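Long-range contacts in AT-rich interactive domain-containing protein 4 (Arabidopsis thaliana, PDB 6LQF), which recognises H3K4me3-bearing histone tails together with DNA through an ARID-PHD cassette and, as an ISWI component, regulates the floral transition: residues N86-Q90 against Y171-D175; E132-C137 against E153-C159; C159-P163 against Y179-S185. All coordinates share one frame; numbering follows the deposited sequence.

Contact 1: residues N86-Q90 against Y171-D175; sequences NWKGQ and YAKTD. With nucleotides of chain D.
Asn86, the N-cap of the ARID helix 87-91, and Gln90, a turn further on, both reach the carbonyl of Ala172 at the end of the PHD-finger helix 168-172, joining the two domains beside the DNA backbone. With CG anti to the backbone N (chi1 -178°), the Asn86 side chain turns from CB, 4.1 Å from Ala172 O, toward both the PHD finger and the phosphate of DA4 of chain D. Asn86 CG lies 3.7 Å from DA4 OP1. The branches then part. Asn86 OD1 rests 3.5 Å from the sugar carbon C5' of DA4 and accepts the capping bond from Gly89 N at 2.8 Å, the donor standing above the carbonyl plane. Asn86 ND2 spends one N-H on DA4 OP1, 2.8 Å away and nearly straight (170°). The other N-H of Asn86 ND2 goes to Ala172 O at 2.9 Å, so the amide is held at both ends. A leucine here would supply neither acceptor nor donor, and would probably leave Gly89 N without its cap and deprive both Ala172 O and DA4 OP1 of a donor. Gln90 NE2 meets Ala172 O from the opposite face of that carbonyl, at 2.9 Å, while its OE1 is engaged by Arg76; NE2 also bonds a polar side chain of the bound peptide. The DNA strand is gripped by backbone as well. Thr174 N gives a second bond to DA4 OP1, and the N-H groups of Trp87 and Lys88, in the first turn of the helix, take OP1 and OP2 of DG5 of chain D, consistent with a helix N-terminus facing an anion. Water 1 bridges Gly89 O to Asp175 N, and Thr174 OG1 donates to Gly89 O at 3.1 Å, in the carbonyl plane and on a lone pair.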
loop_
_atom_site.group_PDB
_atom_site.type_symbol
_atom_site.label_atom_id
_atom_site.label_comp_id
_atom_site.label_asym_id
_atom_site.label_seq_id
_atom_site.Cartn_x
_atom_site.Cartn_y
_atom_site.Cartn_z
ATOM N N ASN A 86 -0.074 -6.755 5.598
ATOM C CA ASN A 86 0.072 -8.095 5.063
ATOM C C ASN A 86 0.620 -7.962 3.655
ATOM O O ASN A 86 -0.101 -7.705 2.698
ATOM C CB ASN A 86 -1.276 -8.822 5.067
ATOM C CG ASN A 86 -1.203 -10.255 4.574
ATOM O OD1 ASN A 86 -0.153 -10.682 4.083
ATOM N ND2 ASN A 86 -2.307 -11.026 4.686
ATOM N N TRP A 87 1.945 -8.138 3.531
ATOM C CA TRP A 87 2.628 -7.869 2.262
ATOM C C TRP A 87 2.290 -8.940 1.232
ATOM O O TRP A 87 1.873 -8.627 0.127
ATOM C CB TRP A 87 4.157 -7.800 2.508
ATOM C CG TRP A 87 4.525 -6.605 3.329
ATOM C CD1 TRP A 87 4.510 -6.522 4.693
ATOM C CD2 TRP A 87 4.909 -5.324 2.852
ATOM N NE1 TRP A 87 4.842 -5.237 5.111
ATOM C CE2 TRP A 87 5.128 -4.495 3.976
ATOM C CE3 TRP A 87 5.128 -4.794 1.564
ATOM C CZ2 TRP A 87 5.522 -3.159 3.835
ATOM C CZ3 TRP A 87 5.565 -3.483 1.434
ATOM C CH2 TRP A 87 5.751 -2.678 2.583
ATOM N N LYS A 88 2.456 -10.211 1.581
ATOM C CA LYS A 88 2.080 -11.259 0.627
ATOM C C LYS A 88 0.601 -11.287 0.276
ATOM O O LYS A 88 0.192 -11.432 -0.909
ATOM C CB LYS A 88 2.526 -12.617 1.157
ATOM C CG LYS A 88 2.199 -13.758 0.224
ATOM C CD LYS A 88 3.133 -14.961 0.525
ATOM C CE LYS A 88 2.914 -16.173 -0.387
ATOM N NZ LYS A 88 3.305 -16.005 -1.845
ATOM N N GLY A 89 -0.232 -11.133 1.301
ATOM C CA GLY A 89 -1.664 -11.332 1.139
ATOM C C GLY A 89 -2.497 -10.145 0.722
ATOM O O GLY A 89 -3.594 -10.342 0.170
ATOM N N GLN A 90 -2.062 -8.923 0.986
ATOM C CA GLN A 90 -2.850 -7.742 0.639
ATOM C C GLN A 90 -2.093 -6.755 -0.244
ATOM O O GLN A 90 -2.730 -5.963 -0.924
ATOM C CB GLN A 90 -3.310 -6.992 1.901
ATOM C CG GLN A 90 -4.407 -7.723 2.630
ATOM C CD GLN A 90 -4.847 -6.961 3.879
ATOM O OE1 GLN A 90 -5.015 -5.719 3.820
ATOM N NE2 GLN A 90 -5.047 -7.688 4.989
ATOM N N TYR A 171 -10.115 -11.585 8.767
ATOM C CA TYR A 171 -10.227 -10.418 7.896
ATOM C C TYR A 171 -8.870 -10.117 7.249
ATOM O O TYR A 171 -8.833 -9.734 6.080
ATOM C CB TYR A 171 -10.684 -9.196 8.689
ATOM C CG TYR A 171 -12.087 -9.369 9.199
ATOM C CD1 TYR A 171 -13.171 -9.046 8.406
ATOM C CD2 TYR A 171 -12.315 -9.905 10.464
ATOM C CE1 TYR A 171 -14.495 -9.244 8.875
ATOM C CE2 TYR A 171 -13.615 -10.091 10.917
ATOM C CZ TYR A 171 -14.688 -9.766 10.107
ATOM O OH TYR A 171 -16.017 -9.938 10.493
ATOM N N ALA A 172 -7.799 -10.298 8.020
ATOM C CA ALA A 172 -6.488 -9.888 7.539
ATOM C C ALA A 172 -5.812 -10.866 6.580
ATOM O O ALA A 172 -4.958 -10.439 5.762
ATOM C CB ALA A 172 -5.600 -9.639 8.733
ATOM N N LYS A 173 -6.132 -12.145 6.663
ATOM C CA LYS A 173 -5.537 -13.123 5.755
ATOM C C LYS A 173 -5.925 -12.828 4.297
ATOM O O LYS A 173 -6.948 -12.145 3.998
ATOM C CB LYS A 173 -5.973 -14.552 6.113
ATOM C CG LYS A 173 -7.458 -14.791 5.876
ATOM C CD LYS A 173 -7.883 -16.153 6.411
ATOM C CE LYS A 173 -9.384 -16.418 6.109
ATOM N NZ LYS A 173 -9.844 -17.688 6.771
ATOM N N THR A 174 -5.117 -13.324 3.367
ATOM C CA THR A 174 -5.426 -13.067 1.964
ATOM C C THR A 174 -6.849 -13.540 1.595
ATOM O O THR A 174 -7.318 -14.595 2.030
ATOM C CB THR A 174 -4.364 -13.735 1.072
ATOM O OG1 THR A 174 -4.521 -13.304 -0.281
ATOM C CG2 THR A 174 -4.465 -15.237 1.089
ATOM N N ASP A 175 -7.528 -12.684 0.835
ATOM C CA ASP A 175 -8.913 -12.903 0.397
ATOM C C ASP A 175 -9.759 -13.296 1.579
ATOM O O ASP A 175 -10.524 -14.263 1.537
ATOM C CB ASP A 175 -8.973 -13.958 -0.684
ATOM C CG ASP A 175 -10.276 -13.890 -1.463
ATOM O OD1 ASP A 175 -10.996 -12.868 -1.337
ATOM O OD2 ASP A 175 -10.559 -14.854 -2.190
ATOM P P DA D 4 -1.587 -14.967 4.363
ATOM O OP1 DA D 4 -2.377 -13.725 4.076
ATOM O OP2 DA D 4 -1.329 -15.930 3.250
ATOM O "O5'" DA D 4 -0.144 -14.495 4.900
ATOM C "C5'" DA D 4 -0.098 -13.596 6.019
ATOM C "C4'" DA D 4 1.314 -13.413 6.500
ATOM O "O4'" DA D 4 1.801 -14.689 7.016
ATOM C "C3'" DA D 4 2.286 -12.958 5.400
ATOM O "O3'" DA D 4 3.161 -12.031 6.001
ATOM C "C2'" DA D 4 3.025 -14.249 5.109
ATOM C "C1'" DA D 4 3.115 -14.848 6.519
ATOM N N9 DA D 4 3.432 -16.251 6.562
ATOM C C8 DA D 4 2.928 -17.272 5.815
ATOM N N7 DA D 4 3.452 -18.458 6.131
ATOM C C5 DA D 4 4.334 -18.164 7.138
ATOM C C6 DA D 4 5.217 -18.975 7.912
ATOM N N6 DA D 4 5.370 -20.293 7.722
ATOM N N1 DA D 4 5.987 -18.365 8.807
ATOM C C2 DA D 4 5.846 -17.055 9.016
ATOM N N3 DA D 4 5.036 -16.195 8.378
ATOM C C4 DA D 4 4.302 -16.830 7.455
ATOM P P DG D 5 3.970 -10.932 5.170
ATOM O OP1 DG D 5 3.309 -9.658 5.464
ATOM O OP2 DG D 5 4.117 -11.341 3.717
ATOM O "O5'" DG D 5 5.381 -10.913 5.845
ATOM C "C5'" DG D 5 5.464 -10.455 7.199
ATOM C "C4'" DG D 5 6.838 -10.786 7.778
ATOM O "O4'" DG D 5 6.940 -12.223 7.974
ATOM C "C3'" DG D 5 8.013 -10.373 6.925
ATOM O "O3'" DG D 5 9.106 -9.962 7.819
ATOM C "C2'" DG D 5 8.340 -11.665 6.194
ATOM C "C1'" DG D 5 8.057 -12.720 7.259
ATOM N N9 DG D 5 7.684 -14.028 6.719
ATOM C C8 DG D 5 6.709 -14.293 5.808
ATOM N N7 DG D 5 6.642 -15.555 5.461
ATOM C C5 DG D 5 7.636 -16.149 6.236
ATOM C C6 DG D 5 8.030 -17.500 6.338
ATOM O O6 DG D 5 7.572 -18.477 5.715
ATOM N N1 DG D 5 9.125 -17.675 7.212
ATOM C C2 DG D 5 9.656 -16.677 7.969
ATOM N N2 DG D 5 10.684 -16.998 8.763
ATOM N N3 DG D 5 9.274 -15.413 7.896
ATOM C C4 DG D 5 8.243 -15.227 7.026
HETATM O O HOH W 1 -6.373 -10.093 0.343
#

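Contact 2: residues E132-C137 against E153-C159; sequences ECCLIC and EWAHFGC. With ZN (zinc ion), chain G.
The zinc site of three cysteines and one histidine in the PHD finger ties the loop 132-137 to strand 154-156 and the 3-10 turn that follows it. Cys134 SG and Cys137 SG, from a CxxC turn, each lie 2.4 Å from the zinc ion. His156 ND1 binds it at 2.1 Å and Cys159 SG completes the set at 2.3 Å. The other ring nitrogen, His156 NE2, donates to Thr141 O, which, together with the zinc bond at ND1, fixes how the imidazole is turned; Cys137 SG lies at the edge of that ring. Cys134 SG does more than bind metal. It accepts a straight bond (163°) from His156 N at 3.3 Å and another from Cys137 N, with a weak one from Ile136 N, donors that would probably help to stabilise thiolate charge. Beside it the backbones pair once, Leu135 N to Trp154 O at 2.9 Å. Leu135 CG sits between its backbone N and carbonyl carbon (chi1 62°), bringing CG and CD2 against the Ala155 methyl and Glu153 CB. Ile136 CD1 packs on CB of the ligand Cys159 at 3.7 Å and also touches the Ala155 methyl. At the far end Trp154 packs on a modified side chain of the bound peptide, and water 2 accepts from its backbone N. The carboxylate of Glu132, its plane 72° from that of the indole, comes to the ring's edge, where Glu132 OE2 is 3.6 Å from Trp154 CD1.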
loop_
_atom_site.group_PDB
_atom_site.type_symbol
_atom_site.label_atom_id
_atom_site.label_comp_id
_atom_site.label_asym_id
_atom_site.label_seq_id
_atom_site.Cartn_x
_atom_site.Cartn_y
_atom_site.Cartn_z
ATOM N N GLU A 132 -6.407 8.666 8.260
ATOM C CA GLU A 132 -7.825 8.717 8.689
ATOM C C GLU A 132 -8.001 8.220 10.102
ATOM O O GLU A 132 -7.285 7.325 10.549
ATOM C CB GLU A 132 -8.700 7.869 7.779
ATOM C CG GLU A 132 -8.829 8.317 6.350
ATOM C CD GLU A 132 -9.661 7.326 5.574
ATOM O OE1 GLU A 132 -10.777 6.994 6.041
ATOM O OE2 GLU A 132 -9.180 6.840 4.531
ATOM N N CYS A 133 -8.985 8.794 10.785
ATOM C CA CYS A 133 -9.347 8.333 12.128
ATOM C C CYS A 133 -10.378 7.208 12.013
ATOM O O CYS A 133 -10.929 6.939 10.951
ATOM C CB CYS A 133 -9.909 9.480 12.967
ATOM S SG CYS A 133 -11.534 10.092 12.427
ATOM N N CYS A 134 -10.600 6.533 13.124
ATOM C CA CYS A 134 -11.639 5.501 13.234
ATOM C C CYS A 134 -13.031 6.092 13.060
ATOM O O CYS A 134 -13.371 7.073 13.707
ATOM C CB CYS A 134 -11.518 4.818 14.628
ATOM S SG CYS A 134 -12.797 3.596 14.951
ATOM N N LEU A 135 -13.831 5.482 12.199
ATOM C CA LEU A 135 -15.161 6.009 11.893
ATOM C C LEU A 135 -16.056 5.881 13.097
ATOM O O LEU A 135 -17.074 6.597 13.172
ATOM C CB LEU A 135 -15.770 5.279 10.662
ATOM C CG LEU A 135 -16.018 3.763 10.782
ATOM C CD1 LEU A 135 -17.418 3.443 11.291
ATOM C CD2 LEU A 135 -15.800 3.054 9.441
ATOM N N ILE A 136 -15.725 4.955 13.998
ATOM C CA ILE A 136 -16.540 4.795 15.240
ATOM C C ILE A 136 -16.131 5.745 16.338
ATOM O O ILE A 136 -16.946 6.558 16.783
ATOM C CB ILE A 136 -16.459 3.343 15.763
ATOM C CG1 ILE A 136 -17.051 2.415 14.697
ATOM C CG2 ILE A 136 -17.256 3.203 17.072
ATOM C CD1 ILE A 136 -16.700 0.928 14.870
ATOM N N CYS A 137 -14.886 5.663 16.799
ATOM C CA CYS A 137 -14.444 6.469 17.961
ATOM C C CYS A 137 -13.771 7.799 17.647
ATOM O O CYS A 137 -13.484 8.567 18.550
ATOM C CB CYS A 137 -13.491 5.674 18.833
ATOM S SG CYS A 137 -11.811 5.481 18.124
ATOM N N GLU A 153 -14.232 3.792 4.615
ATOM C CA GLU A 153 -13.626 4.375 5.788
ATOM C C GLU A 153 -13.002 3.278 6.643
ATOM O O GLU A 153 -13.218 2.078 6.410
ATOM C CB GLU A 153 -14.647 5.170 6.571
ATOM C CG GLU A 153 -15.089 6.379 5.806
ATOM C CD GLU A 153 -16.154 7.165 6.529
ATOM O OE1 GLU A 153 -16.570 6.733 7.624
ATOM O OE2 GLU A 153 -16.574 8.217 6.006
ATOM N N TRP A 154 -12.238 3.687 7.654
ATOM C CA TRP A 154 -11.521 2.753 8.473
ATOM C C TRP A 154 -12.029 2.702 9.902
ATOM O O TRP A 154 -12.458 3.713 10.402
ATOM C CB TRP A 154 -10.055 3.157 8.547
ATOM C CG TRP A 154 -9.239 2.876 7.283
ATOM C CD1 TRP A 154 -8.988 3.713 6.246
ATOM C CD2 TRP A 154 -8.534 1.666 7.024
ATOM N NE1 TRP A 154 -8.160 3.085 5.324
ATOM C CE2 TRP A 154 -7.831 1.845 5.814
ATOM C CE3 TRP A 154 -8.357 0.483 7.750
ATOM C CZ2 TRP A 154 -7.045 0.826 5.260
ATOM C CZ3 TRP A 154 -7.583 -0.526 7.204
ATOM C CH2 TRP A 154 -6.895 -0.338 6.013
ATOM N N ALA A 155 -12.063 1.514 10.471
ATOM C CA ALA A 155 -12.521 1.323 11.847
ATOM C C ALA A 155 -11.537 0.489 12.647
ATOM O O ALA A 155 -10.965 -0.485 12.143
ATOM C CB ALA A 155 -13.892 0.646 11.856
ATOM N N HIS A 156 -11.315 0.824 13.911
ATOM C CA HIS A 156 -10.682 -0.163 14.759
ATOM C C HIS A 156 -11.540 -1.397 14.884
ATOM O O HIS A 156 -12.740 -1.297 15.217
ATOM C CB HIS A 156 -10.529 0.337 16.209
ATOM C CG HIS A 156 -9.598 1.486 16.365
ATOM N ND1 HIS A 156 -10.024 2.747 16.716
ATOM C CD2 HIS A 156 -8.251 1.597 16.146
ATOM C CE1 HIS A 156 -8.980 3.556 16.837
ATOM N NE2 HIS A 156 -7.899 2.891 16.446
ATOM N N PHE A 157 -10.946 -2.563 14.773
ATOM C CA PHE A 157 -11.687 -3.801 14.951
ATOM C C PHE A 157 -12.337 -3.838 16.325
ATOM O O PHE A 157 -13.503 -4.266 16.459
ATOM C CB PHE A 157 -10.732 -4.980 14.762
ATOM C CG PHE A 157 -11.420 -6.295 14.658
ATOM C CD1 PHE A 157 -12.193 -6.584 13.550
ATOM C CD2 PHE A 157 -11.247 -7.265 15.637
ATOM C CE1 PHE A 157 -12.842 -7.821 13.438
ATOM C CE2 PHE A 157 -11.893 -8.505 15.536
ATOM C CZ PHE A 157 -12.685 -8.774 14.430
ATOM N N GLY A 158 -11.584 -3.335 17.311
ATOM C CA GLY A 158 -12.020 -3.293 18.719
ATOM C C GLY A 158 -13.168 -2.361 18.974
ATOM O O GLY A 158 -13.840 -2.474 20.025
ATOM N N CYS A 159 -13.440 -1.436 18.069
ATOM C CA CYS A 159 -14.557 -0.494 18.293
ATOM C C CYS A 159 -15.879 -1.039 17.738
ATOM O O CYS A 159 -16.928 -0.415 17.881
ATOM C CB CYS A 159 -14.265 0.889 17.682
ATOM S SG CYS A 159 -13.075 1.921 18.626
HETATM ZN ZN ZN G . -11.994 3.293 17.161
HETATM O O HOH W 2 -12.182 6.475 8.613
#

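Contact 3: residues C159-P163 against Y179-S185; sequences CDRRP and YVCPNCS. With ZN (zinc ion), chain F; ZN (zinc ion), chain G.
Arg162 and Asp160 together meet the 179-185 loop, the arginine donating through NH1 and NH2 to Val180 O and Ser185 OG. Arg162 NH1 reaches Val180 O at 2.8 Å on a nearly straight line (171°), within the planes of both the carbonyl and the guanidinium. Arg162 NH2 bonds Ser185 OG, also at 2.8 Å, with the hydroxyl oxygen a little out of the guanidinium plane. Pro182 covers one face of the guanidinium, its CA 3.7 Å above the plane and over the centre. Tyr179 comes to Asp160 from the opposite direction, its OH donating to Asp160 OD2 at 2.7 Å and meeting the anti side of that oxygen 22° out of the carboxylate plane; the tyrosine presents its edge.

The next shell sets these groups in place. Arg162 grips the Asp160 carboxylate side-on, NE to OD1 at 3.0 Å and NH1 to OD2 at 2.7 Å, each on a syn lone pair, and this salt bridge leaves both N-H groups of NH1 committed, one to the aspartate and one to Val180 O. The bend at chi3 (-61°) folds the arginine back to make that grip possible. Asp160 OD1 also accepts from Arg162 N at 3.2 Å, closing an Asx turn, so that each carboxylate oxygen has two donors. Ser185 OG in turn donates a hydrogen bond to Cys181 O at 3.0 Å, tying the arginine's acceptor to the loop that carries zinc ligands.

Farther out, Cys181 and Cys184 bind the second PHD zinc with Cys148 and Cys151, while Cys159 belongs to the first, so the two segments carry ligands of both zinc sites. The 159-163 loop runs from strand 154-156 toward helix 168-172, and the 179-185 loop follows that helix, its Tyr179 backbone bonded to Gly149.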
loop_
_atom_site.group_PDB
_atom_site.type_symbol
_atom_site.label_atom_id
_atom_site.label_comp_id
_atom_site.label_asym_id
_atom_site.label_seq_id
_atom_site.Cartn_x
_atom_site.Cartn_y
_atom_site.Cartn_z
ATOM N N CYS A 159 -13.440 -1.436 18.069
ATOM C CA CYS A 159 -14.557 -0.494 18.293
ATOM C C CYS A 159 -15.879 -1.039 17.738
ATOM O O CYS A 159 -16.928 -0.415 17.881
ATOM C CB CYS A 159 -14.265 0.889 17.682
ATOM S SG CYS A 159 -13.075 1.921 18.626
ATOM N N ASP A 160 -15.829 -2.196 17.095
ATOM C CA ASP A 160 -17.035 -2.788 16.538
ATOM C C ASP A 160 -17.447 -3.914 17.506
ATOM O O ASP A 160 -16.810 -4.947 17.562
ATOM C CB ASP A 160 -16.780 -3.297 15.101
ATOM C CG ASP A 160 -18.038 -3.745 14.431
ATOM O OD1 ASP A 160 -19.057 -4.027 15.133
ATOM O OD2 ASP A 160 -18.038 -3.820 13.184
ATOM N N ARG A 161 -18.510 -3.700 18.265
ATOM C CA ARG A 161 -18.885 -4.680 19.297
ATOM C C ARG A 161 -20.059 -5.571 18.884
ATOM O O ARG A 161 -20.662 -6.254 19.720
ATOM C CB ARG A 161 -19.212 -3.956 20.614
ATOM C CG ARG A 161 -18.030 -3.196 21.221
ATOM C CD ARG A 161 -16.954 -4.126 21.774
ATOM N NE ARG A 161 -17.417 -4.776 22.998
ATOM C CZ ARG A 161 -16.679 -5.594 23.750
ATOM N NH1 ARG A 161 -17.200 -6.134 24.847
ATOM N NH2 ARG A 161 -15.425 -5.874 23.410
ATOM N N ARG A 162 -20.402 -5.555 17.605
ATOM C CA ARG A 162 -21.457 -6.422 17.109
ATOM C C ARG A 162 -21.095 -7.892 17.234
ATOM O O ARG A 162 -19.986 -8.297 16.932
ATOM C CB ARG A 162 -21.767 -6.080 15.644
ATOM C CG ARG A 162 -22.452 -4.734 15.487
ATOM C CD ARG A 162 -22.650 -4.390 13.993
ATOM N NE ARG A 162 -21.368 -4.296 13.289
ATOM C CZ ARG A 162 -21.241 -4.246 11.972
ATOM N NH1 ARG A 162 -20.049 -4.190 11.435
ATOM N NH2 ARG A 162 -22.318 -4.282 11.198
ATOM N N PRO A 163 -22.060 -8.712 17.689
ATOM C CA PRO A 163 -21.850 -10.165 17.706
ATOM C C PRO A 163 -21.688 -10.753 16.305
ATOM O O PRO A 163 -22.238 -10.218 15.352
ATOM C CB PRO A 163 -23.135 -10.704 18.340
ATOM C CG PRO A 163 -23.755 -9.542 18.998
ATOM C CD PRO A 163 -23.366 -8.328 18.247
ATOM N N TYR A 179 -15.771 -7.047 5.262
ATOM C CA TYR A 179 -16.148 -6.236 6.404
ATOM C C TYR A 179 -17.053 -5.075 5.965
ATOM O O TYR A 179 -16.695 -4.330 5.074
ATOM C CB TYR A 179 -14.909 -5.694 7.130
ATOM C CG TYR A 179 -15.305 -4.799 8.279
ATOM C CD1 TYR A 179 -15.844 -5.342 9.430
ATOM C CD2 TYR A 179 -15.163 -3.411 8.207
ATOM C CE1 TYR A 179 -16.250 -4.518 10.482
ATOM C CE2 TYR A 179 -15.566 -2.575 9.249
ATOM C CZ TYR A 179 -16.130 -3.147 10.372
ATOM O OH TYR A 179 -16.551 -2.377 11.453
ATOM N N VAL A 180 -18.198 -4.917 6.631
ATOM C CA VAL A 180 -19.073 -3.775 6.402
ATOM C C VAL A 180 -19.289 -3.130 7.744
ATOM O O VAL A 180 -19.695 -3.819 8.684
ATOM C CB VAL A 180 -20.406 -4.204 5.761
ATOM C CG1 VAL A 180 -21.380 -3.055 5.669
ATOM C CG2 VAL A 180 -20.136 -4.798 4.373
ATOM N N CYS A 181 -19.019 -1.841 7.844
ATOM C CA CYS A 181 -19.037 -1.148 9.149
ATOM C C CYS A 181 -20.453 -0.967 9.716
ATOM O O CYS A 181 -21.436 -1.181 8.977
ATOM C CB CYS A 181 -18.336 0.234 8.992
ATOM S SG CYS A 181 -19.380 1.587 8.305
ATOM N N PRO A 182 -20.565 -0.624 11.006
ATOM C CA PRO A 182 -21.902 -0.521 11.612
ATOM C C PRO A 182 -22.732 0.584 10.968
ATOM O O PRO A 182 -23.961 0.471 10.933
ATOM C CB PRO A 182 -21.589 -0.192 13.082
ATOM C CG PRO A 182 -20.223 -0.729 13.333
ATOM C CD PRO A 182 -19.483 -0.506 12.004
ATOM N N ASN A 183 -22.115 1.678 10.540
ATOM C CA ASN A 183 -22.880 2.760 9.909
ATOM C C ASN A 183 -23.466 2.385 8.545
ATOM O O ASN A 183 -24.547 2.858 8.197
ATOM C CB ASN A 183 -22.007 4.016 9.807
ATOM C CG ASN A 183 -21.646 4.555 11.175
ATOM O OD1 ASN A 183 -22.231 4.123 12.181
ATOM N ND2 ASN A 183 -20.732 5.503 11.231
ATOM N N CYS A 184 -22.778 1.533 7.781
ATOM C CA CYS A 184 -23.239 1.103 6.456
ATOM C C CYS A 184 -24.245 -0.037 6.482
ATOM O O CYS A 184 -25.082 -0.180 5.589
ATOM C CB CYS A 184 -22.054 0.648 5.610
ATOM S SG CYS A 184 -21.047 1.984 4.988
ATOM N N SER A 185 -24.143 -0.884 7.487
ATOM C CA SER A 185 -24.904 -2.124 7.529
ATOM C C SER A 185 -26.403 -1.924 7.459
ATOM O O SER A 185 -26.960 -1.099 8.180
ATOM C CB SER A 185 -24.553 -2.890 8.802
ATOM O OG SER A 185 -23.288 -3.519 8.637
HETATM ZN ZN ZN F . -19.020 1.738 6.026
HETATM ZN ZN ZN G . -11.994 3.293 17.161
#

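Contact 1 joins the ARID domain to the PHD finger at the DNA, whereas contacts 2 and 3 lie within the finger and hold one zinc site entire and half the ligands of the other. All three are partly buried, but contact 1 is innermost, its centre about 12 Å from the chain's centre, against about 19 Å for contact 2 and about 24 Å for contact 3. Their chemistry differs: amide and backbone donors round phosphates in contact 1, metal ligation with apolar packing in contact 2, a salt bridge and side-chain hydrogen bonds in contact 3. Contacts 2 and 3 share Cys159. Helix 168-172 links contact 1 to both, Tyr171 packing on Phe157 and Tyr179.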